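Side-chain contacts in putative aminooxidase (Propionibacterium acnes, PDB 2BA9), which isomerises polyunsaturated fatty acids, producing conjugated linoleic acid, and binds flavin-adenine dinucleotide in a fold of the flavin-containing amine oxidoreductase family: residues P84-E89 with G196-W201; N135-D140 with P177-L182; T227-T230 with K235-I238; E343-V348 with E360-E365. One frame throughout, in Å; residues are numbered along the deposited sequence.

How the contacts relate
Contact 2 is the buried one: its four touching residues all lie inside the protein, and it joins a loop to helix 178-184 by methyl contacts, with no hydrogen bond between the two segments. Contact 4 sits at the surface, where a salt bridge ties helix 341-355 to strand 359-373. Contacts 1 and 3 are intermediate, one a loop pair mixing hydroxyl, methyl and water links, the other a hairpin held by backbone bonds. Contacts 1 and 4 reach the same mixed sheet, through strands 88-91 and 359-373, yet their nearest atoms stay about 14 Å apart. Contacts 1 and 3 lie on opposite sides of the chain's centre, about 44 Å between contact centres.

Contact 1: residues P84-E89 with G196-W201; sequences PKLRRE and GDLWTW
Residues 84-87 and 196-201 run past each other as irregular chain, with the CA atoms of Pro-84 and Thr-200 6.5 Å apart where the two come nearest. One direct hydrogen bond crosses the gap: Thr-200 OG1 donates to Pro-84 O at 2.8 Å. The hydroxyl stands above the carbonyl plane, 48° out of it, so it does not meet a lone pair head on. With chi1 at 64°, OG1 lies between the backbone N and the carbonyl carbon of its own residue, facing Pro-84, while the methyl CG2 is left to meet Leu-86. There CG2 of Thr-200 and CD1 of Leu-86 are in contact; their 3.2 Å separation is shorter than usual for two carbons and may owe something to model error. The same CD1 reaches CB of Leu-198 at 4.1 Å, the two leucine side chains crossing at about a right angle. Segment 84-89 leads into strand 88-91 of the mixed sheet, whereas 196-201 follows helix 187-195, which ends in a Schellman motif with Gly-196, at positive phi, as its C-prime residue. Two waters extend the junction. One accepts from Leu-86 N and donates to Leu-198 O, both at 2.8 Å, bridging the backbones; the other donates to Gly-196 O at 2.9 Å and takes a weak bond from Lys-85 NZ. Leu-86 also touches Tyr-314 of strand 310-315, and Leu-198 packs on Val-64, with its side chain about 7 Å from the nearest atom of the bound flavin-adenine dinucleotide.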
loop_
_atom_site.group_PDB
_atom_site.type_symbol
_atom_site.label_atom_id
_atom_site.label_comp_id
_atom_site.label_asym_id
_atom_site.label_seq_id
_atom_site.Cartn_x
_atom_site.Cartn_y
_atom_site.Cartn_z
ATOM N N PRO A 84 -15.168 -12.923 -4.402
ATOM C CA PRO A 84 -16.431 -12.392 -4.914
ATOM C C PRO A 84 -16.211 -11.126 -5.747
ATOM O O PRO A 84 -15.329 -10.318 -5.434
ATOM C CB PRO A 84 -17.257 -12.109 -3.648
ATOM C CG PRO A 84 -16.361 -12.320 -2.474
ATOM C CD PRO A 84 -15.008 -12.740 -2.948
ATOM N N LYS A 85 -17.003 -10.979 -6.806
ATOM C CA LYS A 85 -16.875 -9.866 -7.742
ATOM C C LYS A 85 -17.112 -8.559 -6.992
ATOM O O LYS A 85 -17.933 -8.503 -6.078
ATOM C CB LYS A 85 -17.880 -10.022 -8.896
ATOM C CG LYS A 85 -17.621 -9.111 -10.112
ATOM C CD LYS A 85 -18.714 -9.249 -11.191
ATOM C CE LYS A 85 -18.250 -8.726 -12.568
ATOM N NZ LYS A 85 -17.472 -9.740 -13.361
ATOM N N LEU A 86 -16.361 -7.525 -7.356
ATOM C CA LEU A 86 -16.511 -6.208 -6.741
ATOM C C LEU A 86 -17.491 -5.342 -7.530
ATOM O O LEU A 86 -17.524 -5.376 -8.743
ATOM C CB LEU A 86 -15.155 -5.515 -6.652
ATOM C CG LEU A 86 -14.304 -6.046 -5.502
ATOM C CD1 LEU A 86 -12.869 -5.704 -5.733
ATOM C CD2 LEU A 86 -14.801 -5.512 -4.162
ATOM N N ARG A 87 -18.323 -4.598 -6.817
ATOM C CA ARG A 87 -19.145 -3.565 -7.437
ATOM C C ARG A 87 -19.494 -2.516 -6.406
ATOM O O ARG A 87 -19.413 -2.768 -5.206
ATOM C CB ARG A 87 -20.393 -4.122 -8.169
ATOM C CG ARG A 87 -20.671 -5.650 -8.095
ATOM C CD ARG A 87 -21.239 -6.270 -9.408
ATOM N NE ARG A 87 -22.044 -5.380 -10.257
ATOM C CZ ARG A 87 -22.613 -5.738 -11.417
ATOM N NH1 ARG A 87 -22.492 -6.985 -11.888
ATOM N NH2 ARG A 87 -23.320 -4.842 -12.112
ATOM N N ARG A 88 -19.857 -1.333 -6.880
ATOM C CA ARG A 88 -19.944 -0.171 -6.007
ATOM C C ARG A 88 -21.041 0.793 -6.433
ATOM O O ARG A 88 -21.527 0.764 -7.557
ATOM C CB ARG A 88 -18.580 0.553 -5.920
ATOM C CG ARG A 88 -18.192 1.455 -7.108
ATOM C CD ARG A 88 -18.073 0.712 -8.453
ATOM N NE ARG A 88 -17.716 1.635 -9.532
ATOM C CZ ARG A 88 -18.581 2.426 -10.168
ATOM N NH1 ARG A 88 -18.144 3.234 -11.131
ATOM N NH2 ARG A 88 -19.880 2.423 -9.852
ATOM N N GLU A 89 -21.435 1.633 -5.497
ATOM C CA GLU A 89 -22.253 2.795 -5.802
ATOM C C GLU A 89 -21.580 4.035 -5.196
ATOM O O GLU A 89 -20.570 3.933 -4.485
ATOM C CB GLU A 89 -23.673 2.609 -5.278
ATOM C CG GLU A 89 -23.809 2.737 -3.770
ATOM C CD GLU A 89 -25.144 2.241 -3.240
ATOM O OE1 GLU A 89 -26.067 1.992 -4.043
ATOM O OE2 GLU A 89 -25.263 2.093 -2.002
ATOM N N GLY A 196 -13.977 -1.980 -13.598
ATOM C CA GLY A 196 -14.228 -2.979 -12.548
ATOM C C GLY A 196 -13.574 -4.329 -12.851
ATOM O O GLY A 196 -14.075 -5.394 -12.435
ATOM N N ASP A 197 -12.464 -4.293 -13.587
ATOM C CA ASP A 197 -11.704 -5.503 -13.903
ATOM C C ASP A 197 -10.703 -5.719 -12.762
ATOM O O ASP A 197 -9.522 -5.368 -12.869
ATOM C CB ASP A 197 -11.026 -5.340 -15.277
ATOM C CG ASP A 197 -10.502 -6.650 -15.857
ATOM O OD1 ASP A 197 -10.879 -7.750 -15.384
ATOM O OD2 ASP A 197 -9.707 -6.568 -16.825
ATOM N N LEU A 198 -11.196 -6.295 -11.661
ATOM C CA LEU A 198 -10.473 -6.314 -10.385
ATOM C C LEU A 198 -10.391 -7.711 -9.764
ATOM O O LEU A 198 -11.398 -8.427 -9.687
ATOM C CB LEU A 198 -11.161 -5.367 -9.403
ATOM C CG LEU A 198 -11.112 -3.882 -9.765
ATOM C CD1 LEU A 198 -12.201 -3.100 -9.040
ATOM C CD2 LEU A 198 -9.746 -3.310 -9.450
ATOM N N TRP A 199 -9.196 -8.095 -9.312
ATOM C CA TRP A 199 -9.005 -9.374 -8.628
ATOM C C TRP A 199 -9.366 -9.288 -7.150
ATOM O O TRP A 199 -9.058 -8.302 -6.479
ATOM C CB TRP A 199 -7.551 -9.831 -8.705
ATOM C CG TRP A 199 -7.002 -10.058 -10.058
ATOM C CD1 TRP A 199 -7.686 -10.151 -11.229
ATOM C CD2 TRP A 199 -5.625 -10.270 -10.377
ATOM N NE1 TRP A 199 -6.816 -10.389 -12.259
ATOM C CE2 TRP A 199 -5.544 -10.468 -11.760
ATOM C CE3 TRP A 199 -4.447 -10.312 -9.613
ATOM C CZ2 TRP A 199 -4.335 -10.713 -12.406
ATOM C CZ3 TRP A 199 -3.257 -10.545 -10.247
ATOM C CH2 TRP A 199 -3.201 -10.745 -11.630
ATOM N N THR A 200 -10.010 -10.338 -6.652
ATOM C CA THR A 200 -10.214 -10.556 -5.225
ATOM C C THR A 200 -9.981 -12.031 -4.958
ATOM O O THR A 200 -9.965 -12.849 -5.882
ATOM C CB THR A 200 -11.646 -10.206 -4.739
ATOM O OG1 THR A 200 -12.611 -11.069 -5.362
ATOM C CG2 THR A 200 -11.997 -8.749 -5.042
ATOM N N TRP A 201 -9.827 -12.366 -3.681
ATOM C CA TRP A 201 -9.509 -13.728 -3.271
ATOM C C TRP A 201 -10.499 -14.188 -2.206
ATOM O O TRP A 201 -10.699 -13.488 -1.211
ATOM C CB TRP A 201 -8.063 -13.764 -2.756
ATOM C CG TRP A 201 -7.074 -13.501 -3.853
ATOM C CD1 TRP A 201 -6.467 -14.434 -4.640
ATOM C CD2 TRP A 201 -6.613 -12.233 -4.312
ATOM N NE1 TRP A 201 -5.640 -13.829 -5.543
ATOM C CE2 TRP A 201 -5.713 -12.476 -5.369
ATOM C CE3 TRP A 201 -6.857 -10.916 -3.923
ATOM C CZ2 TRP A 201 -5.058 -11.445 -6.050
ATOM C CZ3 TRP A 201 -6.210 -9.891 -4.602
ATOM C CH2 TRP A 201 -5.314 -10.165 -5.651
HETATM O O HOH W 1 -14.973 -8.146 -11.995
HETATM O O HOH W 2 -14.112 -8.167 -8.897
#

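Contact 2: residues N135-D140 with P177-L182; sequences NKVHED and PAAYVL
Val-137 meets Ala-179 through methyl groups alone, CG2 of the valine lying 4.3 Å from CB of the alanine. One residue back on the helix, the methyl of Ala-178 comes within 4.4 Å of Asp-140 O, a loose contact of carbon with a carbonyl oxygen. The short alanine side chains let the loop pass near helix 178-184: CA of Val-137 is 7.3 Å from CA of Ala-179. Tyr-379 of helix 376-380 touches both Val-137 and Ala-179, adding an aromatic neighbour to this pair. In the next shell, the loop is shaped by its own polar groups. Asp-140 N donates to His-138 ND1 at 3.1 Å, nearly straight at 164° and only 2° out of the imidazole plane. The ring of His-138 also meets Tyr-125 edge-to-face, and Tyr-125 OH hydrogen-bonds Asp-140 OD2. Backbone hydrogen bonds between Ala-178 and Leu-143 and between Ala-179 and Leu-141 tie the first turn of the helix, which starts after Pro-177 at the N-cap position, to the chain just beyond Asp-140. Between the two segments themselves no hydrogen bond forms, so van der Waals packing of buried methyl groups acts directly, and neighbouring residues supply the polar ties.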
loop_
_atom_site.group_PDB
_atom_site.type_symbol
_atom_site.label_atom_id
_atom_site.label_comp_id
_atom_site.label_asym_id
_atom_site.label_seq_id
_atom_site.Cartn_x
_atom_site.Cartn_y
_atom_site.Cartn_z
ATOM N N ASN A 135 14.794 5.564 -11.377
ATOM C CA ASN A 135 14.734 6.271 -12.646
ATOM C C ASN A 135 14.022 7.602 -12.396
ATOM O O ASN A 135 12.808 7.637 -12.155
ATOM C CB ASN A 135 14.012 5.450 -13.720
ATOM C CG ASN A 135 14.568 4.026 -13.858
ATOM O OD1 ASN A 135 13.886 3.048 -13.531
ATOM N ND2 ASN A 135 15.796 3.907 -14.356
ATOM N N LYS A 136 14.790 8.690 -12.414
ATOM C CA LYS A 136 14.288 10.020 -12.038
ATOM C C LYS A 136 13.144 10.473 -12.955
ATOM O O LYS A 136 13.290 10.524 -14.187
ATOM C CB LYS A 136 15.441 11.032 -12.068
ATOM C CG LYS A 136 15.159 12.415 -11.452
ATOM C CD LYS A 136 16.237 13.446 -11.931
ATOM C CE LYS A 136 15.981 14.858 -11.416
ATOM N NZ LYS A 136 16.945 15.906 -11.961
ATOM N N VAL A 137 12.012 10.812 -12.352
ATOM C CA VAL A 137 10.820 11.180 -13.115
ATOM C C VAL A 137 10.873 12.639 -13.558
ATOM O O VAL A 137 11.595 13.452 -12.984
ATOM C CB VAL A 137 9.518 10.924 -12.317
ATOM C CG1 VAL A 137 9.433 9.450 -11.865
ATOM C CG2 VAL A 137 9.419 11.868 -11.109
ATOM N N HIS A 138 10.108 12.947 -14.599
ATOM C CA HIS A 138 9.892 14.319 -15.062
ATOM C C HIS A 138 9.549 15.240 -13.879
ATOM O O HIS A 138 8.774 14.853 -13.009
ATOM C CB HIS A 138 8.728 14.334 -16.060
ATOM C CG HIS A 138 8.603 15.612 -16.830
ATOM N ND1 HIS A 138 8.211 16.800 -16.251
ATOM C CD2 HIS A 138 8.797 15.881 -18.141
ATOM C CE1 HIS A 138 8.180 17.744 -17.173
ATOM N NE2 HIS A 138 8.519 17.209 -18.328
ATOM N N GLU A 139 10.098 16.455 -13.867
ATOM C CA GLU A 139 9.914 17.376 -12.733
ATOM C C GLU A 139 8.441 17.606 -12.367
ATOM O O GLU A 139 8.089 17.752 -11.186
ATOM C CB GLU A 139 10.620 18.716 -12.987
ATOM C CG GLU A 139 9.980 19.566 -14.075
ATOM C CD GLU A 139 10.925 20.584 -14.676
ATOM O OE1 GLU A 139 11.930 20.949 -14.014
ATOM O OE2 GLU A 139 10.671 21.012 -15.829
ATOM N N ASP A 140 7.582 17.641 -13.378
ATOM C CA ASP A 140 6.158 17.867 -13.153
ATOM C C ASP A 140 5.558 16.809 -12.217
ATOM O O ASP A 140 4.660 17.105 -11.443
ATOM C CB ASP A 140 5.393 17.877 -14.475
ATOM C CG ASP A 140 5.762 19.047 -15.371
ATOM O OD1 ASP A 140 6.511 19.967 -14.953
ATOM O OD2 ASP A 140 5.298 19.028 -16.523
ATOM N N PRO A 177 2.598 13.743 -3.896
ATOM C CA PRO A 177 3.225 13.918 -5.212
ATOM C C PRO A 177 2.715 13.010 -6.342
ATOM O O PRO A 177 2.453 11.814 -6.114
ATOM C CB PRO A 177 4.709 13.618 -4.930
ATOM C CG PRO A 177 4.887 13.886 -3.472
ATOM C CD PRO A 177 3.605 13.458 -2.848
ATOM N N ALA A 178 2.644 13.578 -7.555
ATOM C CA ALA A 178 2.123 12.881 -8.747
ATOM C C ALA A 178 2.761 11.506 -8.999
ATOM O O ALA A 178 2.071 10.565 -9.406
ATOM C CB ALA A 178 2.273 13.764 -9.991
ATOM N N ALA A 179 4.061 11.400 -8.743
ATOM C CA ALA A 179 4.835 10.161 -8.981
ATOM C C ALA A 179 4.278 8.927 -8.261
ATOM O O ALA A 179 4.329 7.809 -8.778
ATOM C CB ALA A 179 6.264 10.366 -8.564
ATOM N N TYR A 180 3.787 9.117 -7.049
ATOM C CA TYR A 180 3.164 8.015 -6.329
ATOM C C TYR A 180 1.856 7.624 -7.012
ATOM O O TYR A 180 1.618 6.447 -7.271
ATOM C CB TYR A 180 2.924 8.390 -4.862
ATOM C CG TYR A 180 4.195 8.653 -4.097
ATOM C CD1 TYR A 180 5.103 7.625 -3.839
ATOM C CD2 TYR A 180 4.493 9.926 -3.628
ATOM C CE1 TYR A 180 6.276 7.857 -3.138
ATOM C CE2 TYR A 180 5.662 10.173 -2.913
ATOM C CZ TYR A 180 6.559 9.139 -2.674
ATOM O OH TYR A 180 7.727 9.396 -1.959
ATOM N N VAL A 181 1.036 8.617 -7.341
ATOM C CA VAL A 181 -0.318 8.360 -7.848
ATOM C C VAL A 181 -0.243 7.542 -9.128
ATOM O O VAL A 181 -0.929 6.521 -9.256
ATOM C CB VAL A 181 -1.101 9.672 -8.132
ATOM C CG1 VAL A 181 -2.514 9.358 -8.733
ATOM C CG2 VAL A 181 -1.183 10.554 -6.844
ATOM N N LEU A 182 0.618 8.000 -10.043
ATOM C CA LEU A 182 0.675 7.492 -11.405
ATOM C C LEU A 182 1.499 6.197 -11.567
ATOM O O LEU A 182 1.382 5.510 -12.591
ATOM C CB LEU A 182 1.140 8.607 -12.347
ATOM C CG LEU A 182 0.090 9.731 -12.480
ATOM C CD1 LEU A 182 0.669 11.007 -13.081
ATOM C CD2 LEU A 182 -1.108 9.233 -13.307
#

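Contact 3: residues T227-T230 with K235-I238; sequences TRIT and KVHI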
loop_
_atom_site.group_PDB
_atom_site.type_symbol
_atom_site.label_atom_id
_atom_site.label_comp_id
_atom_site.label_asym_id
_atom_site.label_seq_id
_atom_site.Cartn_x
_atom_site.Cartn_y
_atom_site.Cartn_z
ATOM N N THR A 227 16.103 -5.988 18.894
ATOM C CA THR A 227 16.377 -4.861 19.775
ATOM C C THR A 227 17.543 -4.006 19.304
ATOM O O THR A 227 17.645 -2.839 19.693
ATOM C CB THR A 227 16.650 -5.351 21.191
ATOM O OG1 THR A 227 17.809 -6.191 21.179
ATOM C CG2 THR A 227 15.443 -6.139 21.722
ATOM N N ARG A 228 18.412 -4.573 18.465
ATOM C CA ARG A 228 19.620 -3.885 18.026
ATOM C C ARG A 228 20.168 -4.454 16.711
ATOM O O ARG A 228 20.259 -5.668 16.551
ATOM C CB ARG A 228 20.689 -3.977 19.131
ATOM C CG ARG A 228 21.828 -2.965 19.010
ATOM C CD ARG A 228 22.471 -2.668 20.370
ATOM N NE ARG A 228 21.462 -2.518 21.435
ATOM C CZ ARG A 228 21.273 -3.365 22.461
ATOM N NH1 ARG A 228 22.042 -4.449 22.633
ATOM N NH2 ARG A 228 20.305 -3.110 23.344
ATOM N N ILE A 229 20.507 -3.567 15.774
ATOM C CA ILE A 229 21.292 -3.928 14.587
ATOM C C ILE A 229 22.475 -2.975 14.481
ATOM O O ILE A 229 22.298 -1.752 14.471
ATOM C CB ILE A 229 20.479 -3.873 13.269
ATOM C CG1 ILE A 229 19.320 -4.881 13.301
ATOM C CG2 ILE A 229 21.392 -4.133 12.071
ATOM C CD1 ILE A 229 18.437 -4.868 12.066
ATOM N N THR A 230 23.677 -3.551 14.424
ATOM C CA THR A 230 24.918 -2.806 14.226
ATOM C C THR A 230 25.666 -3.386 13.023
ATOM O O THR A 230 25.597 -4.590 12.753
ATOM C CB THR A 230 25.815 -2.865 15.470
ATOM O OG1 THR A 230 26.087 -4.235 15.797
ATOM C CG2 THR A 230 25.133 -2.182 16.647
ATOM N N LYS A 235 30.047 -6.496 8.311
ATOM C CA LYS A 235 29.017 -7.485 8.654
ATOM C C LYS A 235 27.802 -6.831 9.288
ATOM O O LYS A 235 27.846 -5.672 9.700
ATOM C CB LYS A 235 29.574 -8.522 9.632
ATOM C CG LYS A 235 30.837 -9.203 9.175
ATOM C CD LYS A 235 30.643 -9.972 7.869
ATOM C CE LYS A 235 31.956 -10.609 7.425
ATOM N NZ LYS A 235 33.015 -9.579 7.184
ATOM N N VAL A 236 26.721 -7.602 9.368
ATOM C CA VAL A 236 25.500 -7.167 10.015
ATOM C C VAL A 236 25.250 -8.028 11.240
ATOM O O VAL A 236 24.990 -9.230 11.118
ATOM C CB VAL A 236 24.282 -7.298 9.078
ATOM C CG1 VAL A 236 23.011 -6.966 9.827
ATOM C CG2 VAL A 236 24.432 -6.401 7.862
ATOM N N HIS A 237 25.323 -7.423 12.421
ATOM C CA HIS A 237 24.977 -8.144 13.641
ATOM C C HIS A 237 23.611 -7.719 14.145
ATOM O O HIS A 237 23.375 -6.538 14.388
ATOM C CB HIS A 237 26.018 -7.978 14.740
ATOM C CG HIS A 237 26.151 -9.198 15.602
ATOM N ND1 HIS A 237 27.353 -9.844 15.808
ATOM C CD2 HIS A 237 25.219 -9.917 16.273
ATOM C CE1 HIS A 237 27.159 -10.892 16.590
ATOM N NE2 HIS A 237 25.872 -10.960 16.884
ATOM N N ILE A 238 22.730 -8.707 14.287
ATOM C CA ILE A 238 21.354 -8.505 14.700
ATOM C C ILE A 238 21.220 -9.051 16.099
ATOM O O ILE A 238 21.669 -10.158 16.360
ATOM C CB ILE A 238 20.362 -9.274 13.788
ATOM C CG1 ILE A 238 20.472 -8.815 12.333
ATOM C CG2 ILE A 238 18.928 -9.091 14.266
ATOM C CD1 ILE A 238 21.661 -9.425 11.580
#
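The imidazole of His-237 stacks on the ring of His-239, and its NE2 makes a weak hydrogen bond to Asp-244 OD2. Across the strand pair it is the methylene of this histidine, not the ring, that meets Thr-230: CB lies 3.9 Å from Thr-230 OG1, the two side chains side by side and pointing the same way. OG1 finds its polar partner in Glu-232 OE1. Two backbone hydrogen bonds join these residues, Thr-230 N to His-237 O at 3.0 Å and His-237 N to Thr-230 O at 2.9 Å. The first donor lies in the carbonyl plane; the second approaches almost straight on, with a C=O...donor angle of 174°. Strands 226-230 and 236-240 thus form an antiparallel beta hairpin, the short segments running at 172° to each other, with a classic bulge where Thr-227 and Arg-228 both face His-239. Ile-229 and Ile-238 form the neighbouring non-hydrogen-bonded pair, and their side chains occupy the other face of the sheet. Their CG1 atoms are 4.2 Å apart. CG2 of Ile-229, anti to the backbone nitrogen, turns instead to CG1 of Val-236 at 4.0 Å. Leu-250 of strand 249-252, in the parallel sheet, touches both Ile-229 and Val-236, while Ile-229 CA approaches His-237 O at 3.3 Å in a CA-H...O contact.

Contact 4: residues E343-V348 with E360-E365; sequences ECRQMV and EKIIEE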
loop_
_atom_site.group_PDB
_atom_site.type_symbol
_atom_site.label_atom_id
_atom_site.label_comp_id
_atom_site.label_asym_id
_atom_site.label_seq_id
_atom_site.Cartn_x
_atom_site.Cartn_y
_atom_site.Cartn_z
ATOM N N GLU A 343 -12.867 9.965 18.064
ATOM C CA GLU A 343 -13.810 10.756 17.293
ATOM C C GLU A 343 -14.068 10.122 15.932
ATOM O O GLU A 343 -15.148 10.253 15.367
ATOM C CB GLU A 343 -13.286 12.189 17.134
ATOM C CG GLU A 343 -12.154 12.352 16.117
ATOM C CD GLU A 343 -11.707 13.793 15.982
ATOM O OE1 GLU A 343 -12.566 14.658 15.704
ATOM O OE2 GLU A 343 -10.498 14.059 16.133
ATOM N N CYS A 344 -13.059 9.436 15.414
ATOM C CA CYS A 344 -13.189 8.712 14.166
ATOM C C CYS A 344 -14.092 7.480 14.304
ATOM O O CYS A 344 -14.910 7.220 13.420
ATOM C CB CYS A 344 -11.809 8.323 13.645
ATOM S SG CYS A 344 -10.852 9.776 13.121
ATOM N N ARG A 345 -13.955 6.729 15.399
ATOM C CA ARG A 345 -14.860 5.609 15.639
ATOM C C ARG A 345 -16.310 6.100 15.759
ATOM O O ARG A 345 -17.223 5.462 15.234
ATOM C CB ARG A 345 -14.470 4.780 16.869
ATOM C CG ARG A 345 -15.352 3.520 17.049
ATOM C CD ARG A 345 -14.994 2.701 18.291
ATOM N NE ARG A 345 -13.678 2.081 18.187
ATOM C CZ ARG A 345 -13.034 1.478 19.187
ATOM N NH1 ARG A 345 -13.570 1.387 20.394
ATOM N NH2 ARG A 345 -11.832 0.955 18.982
ATOM N N GLN A 346 -16.531 7.231 16.430
ATOM C CA GLN A 346 -17.892 7.773 16.515
ATOM C C GLN A 346 -18.425 8.163 15.129
ATOM O O GLN A 346 -19.608 7.976 14.839
ATOM C CB GLN A 346 -17.976 8.956 17.491
ATOM C CG GLN A 346 -19.414 9.436 17.792
ATOM C CD GLN A 346 -20.301 8.358 18.399
ATOM O OE1 GLN A 346 -19.874 7.611 19.286
ATOM N NE2 GLN A 346 -21.554 8.288 17.946
ATOM N N MET A 347 -17.551 8.682 14.267
ATOM C CA MET A 347 -17.941 8.989 12.889
ATOM C C MET A 347 -18.297 7.744 12.094
ATOM O O MET A 347 -19.149 7.803 11.216
ATOM C CB MET A 347 -16.866 9.798 12.173
ATOM C CG MET A 347 -16.910 11.269 12.540
ATOM S SD MET A 347 -15.745 12.294 11.640
ATOM C CE MET A 347 -14.316 12.111 12.717
ATOM N N VAL A 348 -17.650 6.621 12.383
ATOM C CA VAL A 348 -18.036 5.346 11.792
ATOM C C VAL A 348 -19.508 5.067 12.155
ATOM O O VAL A 348 -20.340 4.746 11.300
ATOM C CB VAL A 348 -17.137 4.179 12.286
ATOM C CG1 VAL A 348 -17.629 2.843 11.750
ATOM C CG2 VAL A 348 -15.690 4.387 11.870
ATOM N N GLU A 360 -24.329 -2.377 14.393
ATOM C CA GLU A 360 -24.670 -3.028 15.650
ATOM C C GLU A 360 -23.431 -3.297 16.477
ATOM O O GLU A 360 -23.492 -3.265 17.699
ATOM C CB GLU A 360 -25.374 -4.356 15.402
ATOM C CG GLU A 360 -26.650 -4.193 14.609
ATOM C CD GLU A 360 -27.295 -5.517 14.242
ATOM O OE1 GLU A 360 -26.558 -6.502 13.979
ATOM O OE2 GLU A 360 -28.545 -5.560 14.212
ATOM N N LYS A 361 -22.326 -3.609 15.800
ATOM C CA LYS A 361 -21.095 -3.972 16.466
ATOM C C LYS A 361 -19.875 -3.739 15.588
ATOM O O LYS A 361 -19.930 -3.985 14.406
ATOM C CB LYS A 361 -21.152 -5.447 16.832
ATOM C CG LYS A 361 -20.219 -5.827 17.951
ATOM C CD LYS A 361 -20.765 -5.433 19.316
ATOM C CE LYS A 361 -21.924 -6.341 19.769
ATOM N NZ LYS A 361 -21.856 -7.727 19.275
ATOM N N ILE A 362 -18.779 -3.279 16.204
ATOM C CA ILE A 362 -17.439 -3.292 15.600
ATOM C C ILE A 362 -16.642 -4.382 16.317
ATOM O O ILE A 362 -16.322 -4.252 17.519
ATOM C CB ILE A 362 -16.670 -1.950 15.760
ATOM C CG1 ILE A 362 -17.434 -0.774 15.132
ATOM C CG2 ILE A 362 -15.315 -2.048 15.096
ATOM C CD1 ILE A 362 -17.037 0.590 15.702
ATOM N N ILE A 363 -16.337 -5.458 15.597
ATOM C CA ILE A 363 -15.660 -6.617 16.196
ATOM C C ILE A 363 -14.131 -6.501 16.099
ATOM O O ILE A 363 -13.420 -7.139 16.868
ATOM C CB ILE A 363 -16.149 -7.984 15.590
ATOM C CG1 ILE A 363 -15.696 -8.150 14.133
ATOM C CG2 ILE A 363 -17.695 -8.113 15.711
ATOM C CD1 ILE A 363 -15.678 -9.609 13.632
ATOM N N GLU A 364 -13.641 -5.687 15.165
ATOM C CA GLU A 364 -12.208 -5.415 15.025
ATOM C C GLU A 364 -11.924 -4.015 14.449
ATOM O O GLU A 364 -12.576 -3.560 13.512
ATOM C CB GLU A 364 -11.534 -6.478 14.145
ATOM C CG GLU A 364 -10.026 -6.519 14.270
ATOM C CD GLU A 364 -9.340 -7.543 13.348
ATOM O OE1 GLU A 364 -10.002 -8.452 12.797
ATOM O OE2 GLU A 364 -8.113 -7.422 13.178
ATOM N N GLU A 365 -10.919 -3.364 15.019
ATOM C CA GLU A 365 -10.439 -2.073 14.550
ATOM C C GLU A 365 -8.934 -2.073 14.451
ATOM O O GLU A 365 -8.245 -2.587 15.342
ATOM C CB GLU A 365 -10.846 -0.961 15.503
ATOM C CG GLU A 365 -10.638 0.406 14.917
ATOM C CD GLU A 365 -11.057 1.482 15.851
ATOM O OE1 GLU A 365 -10.258 1.794 16.761
ATOM O OE2 GLU A 365 -12.193 1.995 15.695
#
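Arg-345 reaches from helix 341-355 to grip the carboxylate of Glu-365 side-on, using NE and NH2 for one oxygen each. NE donates to OE2 at 2.9 Å along a nearly straight path, 172° at the hydrogen, and OE2 lies in the guanidinium plane. NH2 donates to OE1 at 2.8 Å, with OE1 tilted somewhat from that plane. The two flat groups are not coplanar: their planes stand 52° apart, and both nitrogens meet the carboxylate from above its plane. Arg-345 runs straight out from the helix until a bend at chi3, -67°, turns the guanidinium to present its NE edge to Glu-365, whose own chain is extended. Two bonds, one to each oxygen, restrain the rotation of the carboxylate. Beside this grip the aliphatic stem of Arg-345 rests snugly on Ile-362, with CG 3.6 Å and CD 3.9 Å from CD1, and the two together make the close-packed part of the contact. The other side is open to solvent: Arg-345 is exposed, and Ile-362 and Glu-365 are only partly buried. The chain beneath is covered: Val-348, one turn on, is buried and packs on Thr-327 and Leu-329 of strand 325-330. Asp-284 OD1 lies near Glu-365 OE2, and the arginine's positive charge probably offsets this crowding of acids. The arrangement is a helix packed on a mixed beta sheet, its exposed margin tied by a salt bridge to the outermost strand, 359-373.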